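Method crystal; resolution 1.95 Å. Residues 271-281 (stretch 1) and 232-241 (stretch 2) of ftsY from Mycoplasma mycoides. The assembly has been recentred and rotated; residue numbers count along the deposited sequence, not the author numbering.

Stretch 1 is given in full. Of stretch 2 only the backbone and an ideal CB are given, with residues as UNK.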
# COMPACT_ATOMS: atom_id res chain seq x y z
N GLY A 271 -0.40 11.74 -7.41
CA GLY A 271 -0.89 12.34 -6.18
C GLY A 271 -1.56 11.32 -5.27
O GLY A 271 -1.93 11.62 -4.12
N ILE A 272 -1.75 10.11 -5.77
CA ILE A 272 -2.54 9.13 -5.00
C ILE A 272 -1.96 8.79 -3.60
O ILE A 272 -2.69 8.50 -2.67
CB ILE A 272 -2.79 7.84 -5.81
CG1 ILE A 272 -3.88 7.00 -5.10
CG2 ILE A 272 -1.45 7.10 -6.05
CD1 ILE A 272 -4.27 5.74 -5.72
N GLY A 273 -0.64 8.85 -3.44
CA GLY A 273 -0.08 8.57 -2.12
C GLY A 273 -0.60 9.57 -1.10
O GLY A 273 -0.84 9.21 0.05
N LEU A 274 -0.73 10.83 -1.55
CA LEU A 274 -1.19 11.92 -0.72
C LEU A 274 -2.69 11.88 -0.52
O LEU A 274 -3.17 12.26 0.52
CB LEU A 274 -0.79 13.26 -1.32
CG LEU A 274 0.71 13.58 -1.35
CD1 LEU A 274 0.94 14.95 -2.01
CD2 LEU A 274 1.15 13.62 0.06
N ALA A 275 -3.42 11.48 -1.55
CA ALA A 275 -4.85 11.29 -1.45
C ALA A 275 -5.12 10.24 -0.36
O ALA A 275 -6.03 10.41 0.43
CB ALA A 275 -5.46 10.84 -2.84
N ILE A 276 -4.32 9.15 -0.33
CA ILE A 276 -4.49 8.10 0.67
C ILE A 276 -4.27 8.67 2.10
O ILE A 276 -5.09 8.50 2.99
CB ILE A 276 -3.53 6.88 0.38
CG1 ILE A 276 -4.06 6.11 -0.86
CG2 ILE A 276 -3.41 5.96 1.60
CD1 ILE A 276 -3.04 5.21 -1.53
N LYS A 277 -3.13 9.32 2.28
CA LYS A 277 -2.79 9.96 3.55
C LYS A 277 -3.96 10.88 4.01
O LYS A 277 -4.35 10.81 5.17
CB LYS A 277 -1.49 10.74 3.33
CG LYS A 277 -1.13 11.75 4.39
CD LYS A 277 -0.93 11.01 5.71
CE LYS A 277 -1.02 11.98 6.87
NZ LYS A 277 -0.42 13.33 6.57
N GLU A 278 -4.51 11.69 3.11
CA GLU A 278 -5.60 12.62 3.49
C GLU A 278 -6.90 11.88 3.83
O GLU A 278 -7.44 12.06 4.92
CB GLU A 278 -5.88 13.66 2.38
CG GLU A 278 -7.02 14.63 2.68
CD GLU A 278 -6.69 15.55 3.82
OE1 GLU A 278 -5.51 15.91 4.01
OE2 GLU A 278 -7.64 15.88 4.55
N LEU A 279 -7.40 11.06 2.91
CA LEU A 279 -8.68 10.43 3.14
C LEU A 279 -8.68 9.35 4.23
O LEU A 279 -9.61 9.32 4.99
CB LEU A 279 -9.30 9.85 1.85
CG LEU A 279 -10.84 9.74 1.94
CD1 LEU A 279 -11.48 11.14 1.87
CD2 LEU A 279 -11.44 8.82 0.87
N LEU A 280 -7.67 8.47 4.26
CA LEU A 280 -7.64 7.30 5.16
C LEU A 280 -6.89 7.54 6.41
O LEU A 280 -7.26 7.00 7.42
CB LEU A 280 -7.03 6.03 4.47
CG LEU A 280 -7.98 5.36 3.44
CD1 LEU A 280 -7.90 6.04 2.10
CD2 LEU A 280 -7.64 3.88 3.26
N ASN A 281 -5.84 8.37 6.34
CA ASN A 281 -4.94 8.63 7.45
C ASN A 281 -4.33 7.34 7.98
O ASN A 281 -4.25 7.13 9.22
CB ASN A 281 -5.67 9.36 8.58
CG ASN A 281 -4.72 10.00 9.54
OD1 ASN A 281 -3.58 10.31 9.17
ND2 ASN A 281 -5.17 10.17 10.79
N UNK A 232 -3.48 -5.57 6.63
CA UNK A 232 -3.01 -4.78 5.53
C UNK A 232 -4.04 -4.73 4.40
O UNK A 232 -4.44 -5.75 3.85
CB UNK A 232 -1.68 -5.34 5.02
N UNK A 233 -4.48 -3.51 4.11
CA UNK A 233 -5.42 -3.25 3.02
C UNK A 233 -4.75 -2.99 1.65
O UNK A 233 -3.83 -2.19 1.55
CB UNK A 233 -6.29 -2.05 3.39
N UNK A 234 -5.23 -3.62 0.58
CA UNK A 234 -4.61 -3.47 -0.73
C UNK A 234 -5.39 -2.40 -1.49
O UNK A 234 -6.61 -2.44 -1.61
CB UNK A 234 -4.59 -4.79 -1.50
N UNK A 235 -4.67 -1.42 -1.97
CA UNK A 235 -5.29 -0.47 -2.85
C UNK A 235 -4.55 -0.56 -4.14
O UNK A 235 -3.33 -0.40 -4.15
CB UNK A 235 -5.28 0.95 -2.28
N UNK A 236 -5.29 -0.78 -5.21
CA UNK A 236 -4.83 -0.63 -6.61
C UNK A 236 -4.68 0.83 -7.10
O UNK A 236 -5.69 1.53 -7.42
CB UNK A 236 -5.81 -1.35 -7.53
N UNK A 237 -3.42 1.28 -7.23
CA UNK A 237 -3.17 2.67 -7.64
C UNK A 237 -3.80 3.07 -8.99
O UNK A 237 -4.14 4.27 -9.22
CB UNK A 237 -1.66 2.90 -7.71
N UNK A 238 -3.94 2.11 -9.91
CA UNK A 238 -4.54 2.44 -11.20
C UNK A 238 -6.00 2.89 -11.10
O UNK A 238 -6.55 3.39 -12.08
CB UNK A 238 -4.45 1.23 -12.13
N UNK A 239 -6.61 2.74 -9.92
CA UNK A 239 -8.00 3.15 -9.72
C UNK A 239 -8.11 4.57 -9.25
O UNK A 239 -9.18 5.15 -9.31
CB UNK A 239 -8.69 2.23 -8.71
N UNK A 240 -6.99 5.15 -8.83
CA UNK A 240 -6.96 6.56 -8.48
C UNK A 240 -7.84 6.87 -7.29
O UNK A 240 -7.99 6.05 -6.40
CB UNK A 240 -7.39 7.41 -9.68
N UNK A 241 -8.46 8.03 -7.33
CA UNK A 241 -9.34 8.45 -6.26
C UNK A 241 -10.54 7.52 -6.03
O UNK A 241 -11.05 7.46 -4.91
CB UNK A 241 -9.84 9.86 -6.56

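The helix of stretch 1 crosses the strand of stretch 2 at 138° between their N-to-C directions, with the axes 11.5 Å apart at closest. It offers carbon rather than charge: Ile272, Ile276 and Leu280, spaced four residues apart, form an apolar stripe, so the strand has to answer mainly with apolar side chains long enough to cross the gap.

Position 232 has extended backbone angles, and its CB lies beyond reach of the helix. Stretch 1 sets no condition here, so the extended backbone would accept most side chains, beta-branched ones included; the residue is Leu232, which makes no contact with stretch 1.

At position 233 the CA-to-CB bond points toward the helix, yet nothing of stretch 1 lies within 5.5 Å of the ideal CB. Space is left before the end of Leu280, so a long apolar chain would suit: leucine, isoleucine or methionine, whereas alanine would stop short. The residue is Leu233, with chi1 t and chi2 p, and its CD2 comes to 4.2 Å from CD2 of Leu280.

Position 234, by strand alternation, is again out of reach, and the helix asks nothing of it. The extended backbone is compatible with a beta-branched residue, and Val234 is one.

Position 235 returns to the helix. Its ideal CB sits 4.9 Å from CD1 of Ile276, close enough for a branched aliphatic chain to pack, and no polar partner is offered; isoleucine, valine or leucine are natural candidates. The deposited Ile235, with chi1 m and chi2 t, bridges two turns of the helix with one methyl: its CD1 lies 4.0 Å from Ile276 CD1 and 4.3 Å from Leu280 CD2. Of the positions in stretch 2, it has the largest area covered by stretch 1.

Position 236 points away as the strand ends, leaving room for a polar residue that can organise the turn. Asp236 does so: its OD1 accepts hydrogen bonds from the backbone N and from the side chain of position 238.

Position 237 opens a 3-10 segment. The CB points sideways, but the ideal CB is only 4.3 Å from CD1 of Ile272, which favours a small apolar side chain. In Ala237, the CA itself is 3.8 Å from Ile272 CD1, and the CB is 4.2 Å from that same methyl.

Position 238 points away, free for a polar residue; in the deposited Thr238, Thr238 N to Asp236 OD1 is 2.9 Å and Thr238 OG1 to Asp236 OD1 is 2.7 Å. Position 239 points sideways with no close neighbour in stretch 1, and a small hydroxyl can turn back on the backbone: Thr239 OG1 donates to Asp236 O at 2.5 Å.

Position 240 has phi 64° and psi -144°, a combination in which the positive phi by itself favours glycine. Its backbone also approaches the helix. Gly240 takes the N-cap position before the next helix, and its O lies 3.8 Å from Ile272 CD1, a van der Waals contact.

Position 241 is helical and directed sideways, so many residues would fit, polar ones included. The side chain of Gln241 comes no nearer to stretch 1 than 5.1 Å, from its CG to CB of Ala275, and its NE2 is hydrogen-bonded elsewhere in the structure.

Stretch 2 (232-241) LLVIDATTGQ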
# COMPACT_ATOMS: atom_id res chain seq x y z
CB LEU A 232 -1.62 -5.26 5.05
CG LEU A 232 -0.47 -5.19 6.09
CD1 LEU A 232 0.74 -5.98 5.62
CD2 LEU A 232 -0.05 -3.75 6.42
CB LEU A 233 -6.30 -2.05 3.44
CG LEU A 233 -7.43 -1.58 2.50
CD1 LEU A 233 -8.37 -2.71 2.33
CD2 LEU A 233 -8.14 -0.31 3.06
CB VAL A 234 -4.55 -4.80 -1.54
CG1 VAL A 234 -4.00 -4.56 -2.95
CG2 VAL A 234 -3.65 -5.82 -0.85
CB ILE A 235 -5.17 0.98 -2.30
CG1 ILE A 235 -5.88 1.09 -0.94
CG2 ILE A 235 -5.75 1.93 -3.31
CD1 ILE A 235 -5.70 2.45 -0.25
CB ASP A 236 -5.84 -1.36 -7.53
CG ASP A 236 -5.38 -1.49 -8.97
OD1 ASP A 236 -4.51 -0.74 -9.47
OD2 ASP A 236 -5.93 -2.39 -9.64
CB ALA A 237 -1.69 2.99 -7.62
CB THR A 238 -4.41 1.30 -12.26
OG1 THR A 238 -5.29 0.23 -11.91
CG2 THR A 238 -2.98 0.77 -12.30
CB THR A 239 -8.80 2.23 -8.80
OG1 THR A 239 -8.16 2.10 -7.52
CG2 THR A 239 -8.95 0.86 -9.46
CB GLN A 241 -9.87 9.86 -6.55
CG GLN A 241 -8.79 10.94 -6.71
CD GLN A 241 -9.40 12.31 -6.79
OE1 GLN A 241 -10.57 12.46 -7.19
NE2 GLN A 241 -8.63 13.35 -6.40
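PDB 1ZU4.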